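Long-range contacts in amino Transferase (PDB 3ELE), which probably catalyses pyridoxal-phosphate-dependent transfer of amino groups, as a homodimeric aminotransferase of the class I and II family: residues A68-D78 with V286-K294; H96-G107 with R256-E265. All blocks are in the same frame, centred on the assembly; numbering follows the deposited sequence.

Contact 1 (A68-D78 with V286-K294). With PLP (pyridoxal-5'-phosphate), chain H.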
loop_
_atom_site.group_PDB
_atom_site.type_symbol
_atom_site.label_atom_id
_atom_site.label_comp_id
_atom_site.label_asym_id
_atom_site.label_seq_id
_atom_site.Cartn_x
_atom_site.Cartn_y
_atom_site.Cartn_z
ATOM N N ALA A 68 4.548 20.885 -1.206
ATOM C CA ALA A 68 3.488 20.581 -0.247
ATOM C C ALA A 68 2.453 19.601 -0.826
ATOM O O ALA A 68 2.065 18.656 -0.143
ATOM C CB ALA A 68 2.815 21.880 0.213
ATOM N N LEU A 69 2.020 19.830 -2.070
ATOM C CA LEU A 69 1.076 18.931 -2.777
ATOM C C LEU A 69 1.585 17.484 -2.835
ATOM O O LEU A 69 0.894 16.550 -2.414
ATOM C CB LEU A 69 0.827 19.421 -4.216
ATOM C CG LEU A 69 -0.145 18.649 -5.124
ATOM C CD1 LEU A 69 -1.516 18.455 -4.479
ATOM C CD2 LEU A 69 -0.268 19.354 -6.474
ATOM N N HIS A 70 2.827 17.320 -3.288
ATOM C CA HIS A 70 3.411 15.979 -3.495
ATOM C C HIS A 70 4.157 15.354 -2.321
ATOM O O HIS A 70 4.614 14.225 -2.447
ATOM C CB HIS A 70 4.305 16.002 -4.741
ATOM C CG HIS A 70 3.579 16.428 -5.977
ATOM N ND1 HIS A 70 2.529 15.709 -6.494
ATOM C CD2 HIS A 70 3.750 17.490 -6.796
ATOM C CE1 HIS A 70 2.081 16.310 -7.580
ATOM N NE2 HIS A 70 2.807 17.391 -7.788
ATOM N N GLY A 71 4.249 16.060 -1.192
ATOM C CA GLY A 71 5.012 15.601 -0.037
ATOM C C GLY A 71 4.318 14.549 0.787
ATOM O O GLY A 71 3.123 14.322 0.623
ATOM N N TYR A 72 5.064 13.910 1.682
ATOM C CA TYR A 72 4.474 12.954 2.624
ATOM C C TYR A 72 3.461 13.693 3.510
ATOM O O TYR A 72 3.704 14.834 3.914
ATOM C CB TYR A 72 5.496 12.361 3.617
ATOM C CG TYR A 72 6.624 11.538 3.055
ATOM C CD1 TYR A 72 6.374 10.303 2.466
ATOM C CD2 TYR A 72 7.958 11.959 3.170
ATOM C CE1 TYR A 72 7.417 9.508 1.954
ATOM C CE2 TYR A 72 9.023 11.165 2.660
ATOM C CZ TYR A 72 8.726 9.929 2.057
ATOM O OH TYR A 72 9.721 9.120 1.557
ATOM N N THR A 73 2.325 13.054 3.760
ATOM C CA THR A 73 1.371 13.520 4.756
ATOM C C THR A 73 1.833 12.736 6.018
ATOM O O THR A 73 2.767 11.936 5.952
ATOM C CB THR A 73 -0.087 13.139 4.377
ATOM O OG1 THR A 73 -0.239 11.714 4.327
ATOM C CG2 THR A 73 -0.480 13.724 3.009
ATOM N N SER A 74 1.183 12.952 7.156
ATOM C CA SER A 74 1.420 12.097 8.334
ATOM C C SER A 74 0.980 10.658 7.965
ATOM O O SER A 74 0.263 10.446 6.948
ATOM C CB SER A 74 0.597 12.593 9.522
ATOM O OG SER A 74 -0.793 12.538 9.197
ATOM N N ALA A 75 1.389 9.682 8.772
ATOM C CA ALA A 75 1.021 8.267 8.553
ATOM C C ALA A 75 -0.497 8.049 8.400
ATOM O O ALA A 75 -0.942 7.342 7.483
ATOM C CB ALA A 75 1.549 7.397 9.690
ATOM N N GLN A 76 -1.256 8.684 9.293
ATOM C CA GLN A 76 -2.707 8.590 9.328
ATOM C C GLN A 76 -3.439 9.445 8.311
ATOM O O GLN A 76 -4.626 9.252 8.145
ATOM C CB GLN A 76 -3.274 8.854 10.744
ATOM C CG GLN A 76 -3.143 10.284 11.343
ATOM C CD GLN A 76 -1.847 10.528 12.110
ATOM O OE1 GLN A 76 -0.772 10.083 11.709
ATOM N NE2 GLN A 76 -1.948 11.264 13.196
ATOM N N GLY A 77 -2.737 10.380 7.655
ATOM C CA GLY A 77 -3.273 11.248 6.614
ATOM C C GLY A 77 -3.402 12.673 7.099
ATOM O O GLY A 77 -3.369 12.919 8.311
ATOM N N ASP A 78 -3.552 13.613 6.154
ATOM C CA ASP A 78 -3.765 15.028 6.465
ATOM C C ASP A 78 -4.955 15.195 7.414
ATOM O O ASP A 78 -6.014 14.572 7.214
ATOM C CB ASP A 78 -4.116 15.852 5.200
ATOM C CG ASP A 78 -2.930 16.153 4.293
ATOM O OD1 ASP A 78 -1.767 16.105 4.738
ATOM O OD2 ASP A 78 -3.183 16.498 3.107
ATOM N N VAL A 286 3.165 4.110 4.031
ATOM C CA VAL A 286 3.761 5.339 4.597
ATOM C C VAL A 286 2.664 6.405 4.722
ATOM O O VAL A 286 2.550 7.063 5.762
ATOM C CB VAL A 286 4.971 5.796 3.798
ATOM C CG1 VAL A 286 5.524 7.120 4.325
ATOM C CG2 VAL A 286 6.028 4.711 3.831
ATOM N N CYS A 287 1.882 6.576 3.661
ATOM C CA CYS A 287 0.687 7.417 3.686
ATOM C C CYS A 287 -0.139 7.188 2.421
ATOM O O CYS A 287 0.404 6.709 1.424
ATOM C CB CYS A 287 1.040 8.906 3.778
ATOM S SG CYS A 287 1.914 9.643 2.368
ATOM N N ALA A 288 -1.428 7.551 2.462
ATOM C CA ALA A 288 -2.295 7.489 1.284
ATOM C C ALA A 288 -1.791 8.518 0.291
ATOM O O ALA A 288 -1.159 9.499 0.717
ATOM C CB ALA A 288 -3.746 7.776 1.647
ATOM N N PRO A 289 -2.051 8.320 -1.030
ATOM C CA PRO A 289 -1.549 9.287 -1.998
ATOM C C PRO A 289 -2.013 10.734 -1.713
ATOM O O PRO A 289 -3.219 11.026 -1.661
ATOM C CB PRO A 289 -2.064 8.752 -3.330
ATOM C CG PRO A 289 -2.238 7.308 -3.104
ATOM C CD PRO A 289 -2.772 7.231 -1.719
ATOM N N SER A 290 -1.025 11.599 -1.524
ATOM C CA SER A 290 -1.217 12.988 -1.107
ATOM C C SER A 290 -2.153 13.788 -2.031
ATOM O O SER A 290 -3.017 14.510 -1.547
ATOM C CB SER A 290 0.148 13.668 -0.977
ATOM O OG SER A 290 0.034 14.943 -0.385
ATOM N N LEU A 291 -1.991 13.627 -3.347
ATOM C CA LEU A 291 -2.841 14.323 -4.346
ATOM C C LEU A 291 -4.315 13.982 -4.106
ATOM O O LEU A 291 -5.171 14.881 -4.084
ATOM C CB LEU A 291 -2.425 13.961 -5.790
ATOM C CG LEU A 291 -3.332 14.386 -6.949
ATOM C CD1 LEU A 291 -3.455 15.877 -6.927
ATOM C CD2 LEU A 291 -2.802 13.897 -8.291
ATOM N N PHE A 292 -4.579 12.687 -3.883
ATOM C CA PHE A 292 -5.945 12.177 -3.651
ATOM C C PHE A 292 -6.496 12.539 -2.272
ATOM O O PHE A 292 -7.681 12.824 -2.169
ATOM C CB PHE A 292 -6.061 10.692 -4.007
ATOM C CG PHE A 292 -5.691 10.410 -5.441
ATOM C CD1 PHE A 292 -6.450 10.940 -6.484
ATOM C CD2 PHE A 292 -4.574 9.667 -5.768
ATOM C CE1 PHE A 292 -6.080 10.714 -7.818
ATOM C CE2 PHE A 292 -4.210 9.433 -7.100
ATOM C CZ PHE A 292 -4.948 9.959 -8.108
ATOM N N GLN A 293 -5.657 12.572 -1.235
ATOM C CA GLN A 293 -6.098 13.064 0.085
ATOM C C GLN A 293 -6.602 14.499 0.004
ATOM O O GLN A 293 -7.669 14.805 0.526
ATOM C CB GLN A 293 -4.987 13.021 1.135
ATOM C CG GLN A 293 -4.530 11.628 1.551
ATOM C CD GLN A 293 -3.682 11.661 2.812
ATOM O OE1 GLN A 293 -4.078 12.273 3.801
ATOM N NE2 GLN A 293 -2.524 10.984 2.794
ATOM N N LYS A 294 -5.830 15.362 -0.670
ATOM C CA LYS A 294 -6.178 16.774 -0.824
ATOM C C LYS A 294 -7.425 16.951 -1.701
ATOM O O LYS A 294 -8.267 17.797 -1.406
ATOM C CB LYS A 294 -4.967 17.604 -1.289
ATOM C CG LYS A 294 -3.790 17.506 -0.272
ATOM C CD LYS A 294 -2.628 18.401 -0.605
ATOM C CE LYS A 294 -1.302 17.895 -0.042
ATOM N NZ LYS A 294 -1.315 17.443 1.381
HETATM N N1 PLP H . 15.063 3.778 1.676
HETATM C C2 PLP H . 15.778 4.822 2.268
HETATM C C2A PLP H . 17.230 4.637 2.526
HETATM C C3 PLP H . 15.129 6.027 2.584
HETATM O O3 PLP H . 15.837 7.059 3.136
HETATM C C4 PLP H . 13.745 6.165 2.318
HETATM C C4A PLP H . 13.057 7.443 2.746
HETATM O O4A PLP H . 12.324 7.444 3.740
HETATM C C5 PLP H . 13.044 5.079 1.711
HETATM C C6 PLP H . 13.713 3.877 1.402
HETATM C C5A PLP H . 11.565 5.126 1.416
HETATM O O4P PLP H . 11.214 5.773 0.217
HETATM P P PLP H . 9.646 5.720 -0.212
HETATM O O1P PLP H . 9.513 5.746 -1.712
HETATM O O2P PLP H . 8.981 6.924 0.380
HETATM O O3P PLP H . 8.991 4.490 0.347
HETATM O O HOH W 1 1.712 16.589 1.646
HETATM O O HOH W 2 -2.330 8.099 5.069
HETATM O O HOH W 3 -0.879 18.722 4.510
#
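Lys294 and Asp78 form the salt bridge of this contact, NZ lying 2.7 Å from OD2 and using the syn lone pair of that oxygen. The two side chains meet at about a right angle, and a bend at the last lysine torsion (chi4 -46°) turns the ammonium group toward the carboxylate. Gln293 grips the neighbouring loop with both ends of its amide. Its OE1 accepts from Asp78 N at 2.8 Å, in the carbonyl plane, while NE2 donates to Thr73 OG1 at 2.8 Å and to Ala288 O. A buried amide suits this place because it donates and accepts at once, and the two bonds across the contact fix its rotation. Gly77 CA lies only 3.1 Å from Gln293 OE1, where a beta carbon would clash. Ser290 OG donates to Leu69 O at 2.7 Å, tying helix 290-296 to the backbone of helix 66-70 at Leu69. Farther out, Leu69 CD1 lies 4.0 Å from Leu291 CD1, the two leucines running side by side, and Val286 CG1 packs 3.8 Å from Tyr72 CD1. The hydroxyl of Tyr72 donates to phosphate oxygen O2P of the pyridoxal phosphate of chain H, a cofactor also hydrogen-bonded by Ser245 and Tyr220 of the second subunit. The tyrosine thus reaches across the dimer to the partner's cofactor phosphate, as in aspartate aminotransferase and related class I and II enzymes of fold type I.

Contact 2 (H96-G107 with R256-E265); sequences HFNADNLYMTMG and RIGYVLVPDE. With PLP (pyridoxal-5'-phosphate), chain E.
Arg256 packs its CB against the backbone of Met106, 3.7 Å from Met106 O, and from there its chain folds back toward the cofactor. Bends at chi2 and chi3 (-47° and -61°) carry the guanidinium round so that Gly107 CA lies over one face while the phosphate of the pyridoxal phosphate, chain E, sits at its edge. NH1 donates to phosphate oxygen O2P at 3.0 Å and also to Pro253 O; NH2 donates to O3P at 3.1 Å, and a water links NH2 to Met106 O. Two parallel N-H groups make arginine apt for holding a phosphate. The lack of a side chain at Gly107 suits both its backbone angles and the close approach of the guanidinium.

Beyond this end the backbones pair as antiparallel strands. Thr105 and Gly258 exchange two hydrogen bonds, as do Tyr103 and Val260. On the face carrying Leu102, Met104, Tyr259 and Leu261, Leu102 CD1 lies over the Tyr259 ring, offset toward its rim and 3.8 Å from its centroid, a CH-pi contact. In a second one Leu261 CD1 sits almost centrally over the Phe97 ring, 9° off the normal, while Pro263 CB meets that ring's edge.

At the far end Asn101 ND2 bridges Val262 O and Asp264 OD1, each at 2.7 Å, its OD1 accepting from Asn98 N; an amide can thus brace both the turn before its strand and the partner chain. His96 NE2 donates to Glu265 OE2 at 2.6 Å, in the ring plane but from above the carboxylate.

The pairing forms the edge of the seven-stranded mixed sheet of fold type I PLP enzymes, where strand 258-261 is the antiparallel member, and its end contributes Arg256 and Gly107 to the cofactor's phosphate site.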
loop_
_atom_site.group_PDB
_atom_site.type_symbol
_atom_site.label_atom_id
_atom_site.label_comp_id
_atom_site.label_asym_id
_atom_site.label_seq_id
_atom_site.Cartn_x
_atom_site.Cartn_y
_atom_site.Cartn_z
ATOM N N HIS A 96 -20.648 11.463 15.763
ATOM C CA HIS A 96 -19.858 12.526 16.431
ATOM C C HIS A 96 -18.345 12.286 16.307
ATOM O O HIS A 96 -17.580 12.491 17.269
ATOM C CB HIS A 96 -20.284 12.658 17.915
ATOM C CG HIS A 96 -20.204 11.371 18.676
ATOM N ND1 HIS A 96 -21.252 10.478 18.721
ATOM C CD2 HIS A 96 -19.192 10.805 19.379
ATOM C CE1 HIS A 96 -20.896 9.424 19.436
ATOM N NE2 HIS A 96 -19.648 9.594 19.838
ATOM N N PHE A 97 -17.915 11.894 15.104
ATOM C CA PHE A 97 -16.498 11.646 14.837
ATOM C C PHE A 97 -15.720 12.961 14.708
ATOM O O PHE A 97 -16.288 14.019 14.436
ATOM C CB PHE A 97 -16.280 10.866 13.521
ATOM C CG PHE A 97 -17.025 9.579 13.442
ATOM C CD1 PHE A 97 -16.775 8.572 14.366
ATOM C CD2 PHE A 97 -17.965 9.349 12.430
ATOM C CE1 PHE A 97 -17.453 7.381 14.309
ATOM C CE2 PHE A 97 -18.647 8.139 12.354
ATOM C CZ PHE A 97 -18.384 7.157 13.300
ATOM N N ASN A 98 -14.412 12.865 14.935
ATOM C CA ASN A 98 -13.476 13.967 14.690
ATOM C C ASN A 98 -12.381 13.429 13.764
ATOM O O ASN A 98 -12.371 12.241 13.455
ATOM C CB ASN A 98 -12.962 14.576 16.014
ATOM C CG ASN A 98 -12.195 13.595 16.869
ATOM O OD1 ASN A 98 -11.294 12.893 16.398
ATOM N ND2 ASN A 98 -12.517 13.570 18.158
ATOM N N ALA A 99 -11.465 14.293 13.332
ATOM C CA ALA A 99 -10.353 13.895 12.435
ATOM C C ALA A 99 -9.577 12.658 12.952
ATOM O O ALA A 99 -9.240 11.739 12.182
ATOM C CB ALA A 99 -9.389 15.066 12.244
ATOM N N ASP A 100 -9.350 12.609 14.263
ATOM C CA ASP A 100 -8.579 11.522 14.886
ATOM C C ASP A 100 -9.256 10.144 14.946
ATOM O O ASP A 100 -8.648 9.201 15.432
ATOM C CB ASP A 100 -8.086 11.942 16.285
ATOM C CG ASP A 100 -7.114 13.107 16.238
ATOM O OD1 ASP A 100 -6.427 13.288 15.212
ATOM O OD2 ASP A 100 -7.025 13.843 17.239
ATOM N N ASN A 101 -10.511 10.041 14.503
ATOM C CA ASN A 101 -11.193 8.762 14.371
ATOM C C ASN A 101 -10.855 8.104 13.007
ATOM O O ASN A 101 -11.209 6.944 12.803
ATOM C CB ASN A 101 -12.729 8.937 14.512
ATOM C CG ASN A 101 -13.175 9.217 15.941
ATOM O OD1 ASN A 101 -13.706 10.278 16.234
ATOM N ND2 ASN A 101 -12.959 8.269 16.825
ATOM N N LEU A 102 -10.171 8.825 12.100
ATOM C CA LEU A 102 -9.867 8.340 10.737
ATOM C C LEU A 102 -8.401 8.012 10.531
ATOM O O LEU A 102 -7.535 8.633 11.163
ATOM C CB LEU A 102 -10.290 9.377 9.684
ATOM C CG LEU A 102 -11.763 9.535 9.284
ATOM C CD1 LEU A 102 -12.267 8.217 8.682
ATOM C CD2 LEU A 102 -12.647 9.986 10.424
ATOM N N TYR A 103 -8.141 7.015 9.677
ATOM C CA TYR A 103 -6.780 6.654 9.234
ATOM C C TYR A 103 -6.884 6.487 7.722
ATOM O O TYR A 103 -7.590 5.591 7.273
ATOM C CB TYR A 103 -6.298 5.374 9.925
ATOM C CG TYR A 103 -4.893 4.950 9.565
ATOM C CD1 TYR A 103 -4.644 4.212 8.418
ATOM C CD2 TYR A 103 -3.814 5.264 10.370
ATOM C CE1 TYR A 103 -3.366 3.815 8.064
ATOM C CE2 TYR A 103 -2.532 4.878 10.022
ATOM C CZ TYR A 103 -2.311 4.143 8.870
ATOM O OH TYR A 103 -1.046 3.733 8.496
HETATM N N MSE A 104 -6.201 7.333 6.950
HETATM C CA MSE A 104 -6.296 7.302 5.488
HETATM C C MSE A 104 -5.460 6.148 4.930
HETATM O O MSE A 104 -4.300 5.988 5.299
HETATM C CB MSE A 104 -5.871 8.629 4.851
HETATM C CG MSE A 104 -6.625 9.869 5.390
HETATM SE SE MSE A 104 -8.544 9.717 5.369
HETATM C CE MSE A 104 -8.804 9.643 3.453
ATOM N N THR A 105 -6.075 5.371 4.041
ATOM C CA THR A 105 -5.475 4.162 3.481
ATOM C C THR A 105 -5.450 4.196 1.956
ATOM O O THR A 105 -6.042 5.068 1.329
ATOM C CB THR A 105 -6.239 2.892 3.936
ATOM O OG1 THR A 105 -7.576 2.930 3.413
ATOM C CG2 THR A 105 -6.258 2.749 5.467
HETATM N N MSE A 106 -4.773 3.205 1.390
HETATM C CA MSE A 106 -4.623 3.029 -0.039
HETATM C C MSE A 106 -5.652 2.039 -0.571
HETATM O O MSE A 106 -5.300 1.011 -1.160
HETATM C CB MSE A 106 -3.180 2.611 -0.324
HETATM C CG MSE A 106 -2.204 3.720 0.167
HETATM SE SE MSE A 106 -0.429 3.454 -0.398
HETATM C CE MSE A 106 -0.096 1.979 0.673
ATOM N N GLY A 107 -6.928 2.368 -0.356
ATOM C CA GLY A 107 -8.060 1.546 -0.768
ATOM C C GLY A 107 -8.544 0.596 0.311
ATOM O O GLY A 107 -7.922 0.455 1.376
ATOM N N ARG A 256 -6.376 4.223 -5.395
ATOM C CA ARG A 256 -6.013 3.684 -4.072
ATOM C C ARG A 256 -6.184 4.711 -2.951
ATOM O O ARG A 256 -5.212 5.249 -2.426
ATOM C CB ARG A 256 -4.565 3.095 -4.091
ATOM C CG ARG A 256 -4.178 2.281 -5.333
ATOM C CD ARG A 256 -5.233 1.271 -5.724
ATOM N NE ARG A 256 -5.483 0.291 -4.682
ATOM C CZ ARG A 256 -6.657 -0.236 -4.331
ATOM N NH1 ARG A 256 -7.804 0.178 -4.831
ATOM N NH2 ARG A 256 -6.676 -1.149 -3.364
ATOM N N ILE A 257 -7.432 5.019 -2.628
ATOM C CA ILE A 257 -7.736 5.967 -1.547
ATOM C C ILE A 257 -8.972 5.528 -0.763
ATOM O O ILE A 257 -10.052 5.323 -1.316
ATOM C CB ILE A 257 -7.836 7.425 -2.098
ATOM C CG1 ILE A 257 -8.086 8.447 -0.971
ATOM C CG2 ILE A 257 -8.884 7.524 -3.242
ATOM C CD1 ILE A 257 -7.031 8.507 0.098
ATOM N N GLY A 258 -8.789 5.346 0.536
ATOM C CA GLY A 258 -9.880 4.986 1.398
ATOM C C GLY A 258 -9.536 5.280 2.832
ATOM O O GLY A 258 -8.672 6.113 3.107
ATOM N N TYR A 259 -10.193 4.583 3.744
ATOM C CA TYR A 259 -9.914 4.787 5.156
ATOM C C TYR A 259 -10.381 3.651 6.029
ATOM O O TYR A 259 -11.115 2.760 5.576
ATOM C CB TYR A 259 -10.531 6.109 5.671
ATOM C CG TYR A 259 -12.053 6.244 5.584
ATOM C CD1 TYR A 259 -12.902 5.581 6.496
ATOM C CD2 TYR A 259 -12.649 7.079 4.629
ATOM C CE1 TYR A 259 -14.294 5.715 6.438
ATOM C CE2 TYR A 259 -14.054 7.234 4.578
ATOM C CZ TYR A 259 -14.860 6.546 5.490
ATOM O OH TYR A 259 -16.231 6.671 5.449
ATOM N N VAL A 260 -9.886 3.701 7.267
ATOM C CA VAL A 260 -10.315 2.877 8.380
ATOM C C VAL A 260 -10.850 3.901 9.403
ATOM O O VAL A 260 -10.152 4.863 9.768
ATOM C CB VAL A 260 -9.200 2.037 9.013
ATOM C CG1 VAL A 260 -9.728 1.333 10.280
ATOM C CG2 VAL A 260 -8.673 0.990 8.005
ATOM N N LEU A 261 -12.080 3.684 9.851
ATOM C CA LEU A 261 -12.729 4.553 10.820
ATOM C C LEU A 261 -12.718 3.814 12.148
ATOM O O LEU A 261 -13.235 2.687 12.223
ATOM C CB LEU A 261 -14.151 4.837 10.356
ATOM C CG LEU A 261 -15.123 5.622 11.220
ATOM C CD1 LEU A 261 -14.581 6.969 11.600
ATOM C CD2 LEU A 261 -16.442 5.723 10.456
ATOM N N VAL A 262 -12.102 4.426 13.166
ATOM C CA VAL A 262 -11.998 3.855 14.539
ATOM C C VAL A 262 -12.815 4.742 15.529
ATOM O O VAL A 262 -12.284 5.738 16.033
ATOM C CB VAL A 262 -10.521 3.733 15.003
ATOM C CG1 VAL A 262 -10.430 3.058 16.379
ATOM C CG2 VAL A 262 -9.691 2.928 14.003
ATOM N N PRO A 263 -14.089 4.379 15.831
ATOM C CA PRO A 263 -14.909 5.182 16.777
ATOM C C PRO A 263 -14.331 5.293 18.187
ATOM O O PRO A 263 -13.562 4.434 18.601
ATOM C CB PRO A 263 -16.251 4.417 16.826
ATOM C CG PRO A 263 -16.260 3.581 15.606
ATOM C CD PRO A 263 -14.851 3.223 15.334
ATOM N N ASP A 264 -14.715 6.343 18.904
ATOM C CA ASP A 264 -14.318 6.519 20.296
ATOM C C ASP A 264 -14.949 5.453 21.201
ATOM O O ASP A 264 -14.341 5.085 22.198
ATOM C CB ASP A 264 -14.658 7.935 20.832
ATOM C CG ASP A 264 -13.705 9.023 20.330
ATOM O OD1 ASP A 264 -12.783 8.759 19.525
ATOM O OD2 ASP A 264 -13.891 10.181 20.768
ATOM N N GLU A 265 -16.113 4.915 20.808
ATOM C CA GLU A 265 -16.860 3.939 21.615
ATOM C C GLU A 265 -16.333 2.515 21.565
ATOM O O GLU A 265 -16.895 1.655 22.218
ATOM C CB GLU A 265 -18.375 3.968 21.308
ATOM C CG GLU A 265 -19.071 5.293 21.683
ATOM C CD GLU A 265 -18.684 6.465 20.797
ATOM O OE1 GLU A 265 -18.368 6.249 19.611
ATOM O OE2 GLU A 265 -18.691 7.606 21.277
HETATM N N1 PLP E . -14.617 -5.207 -0.767
HETATM C C2 PLP E . -15.511 -5.702 -1.719
HETATM C C2A PLP E . -16.729 -6.439 -1.264
HETATM C C3 PLP E . -15.281 -5.481 -3.093
HETATM O O3 PLP E . -16.164 -5.949 -4.036
HETATM C C4 PLP E . -14.122 -4.792 -3.520
HETATM C C4A PLP E . -13.727 -4.989 -4.972
HETATM O O4A PLP E . -13.039 -5.958 -5.298
HETATM C C5 PLP E . -13.225 -4.295 -2.526
HETATM C C6 PLP E . -13.482 -4.513 -1.149
HETATM C C5A PLP E . -11.938 -3.572 -2.868
HETATM O O4P PLP E . -12.077 -2.188 -2.946
HETATM P P PLP E . -10.736 -1.321 -3.164
HETATM O O1P PLP E . -10.858 -0.009 -2.444
HETATM O O2P PLP E . -10.598 -0.993 -4.623
HETATM O O3P PLP E . -9.516 -2.042 -2.693
HETATM O O HOH W 4 -10.977 10.971 18.225
HETATM O O HOH W 5 -4.024 -1.323 -1.511
#

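From the N terminus, the chain passes through 68-78 and helix 79-93 before reaching 96-107, the first half of contact 2. It then builds most of the large sheet and the cofactor pocket and returns as 256-265, closing the inner loop. After helix 269-282 it comes back as 286-294 and closes contact 1, so contact 2 is nested inside contact 1. The two also touch: Gln76 O lies 2.8 Å from Met104 N, a probable hydrogen bond, and Pro289 packs on Arg256. Contact 2 joins the sheet edge to its own chain's phosphate site, whereas contact 1 links that edge to the second subunit and the other cofactor.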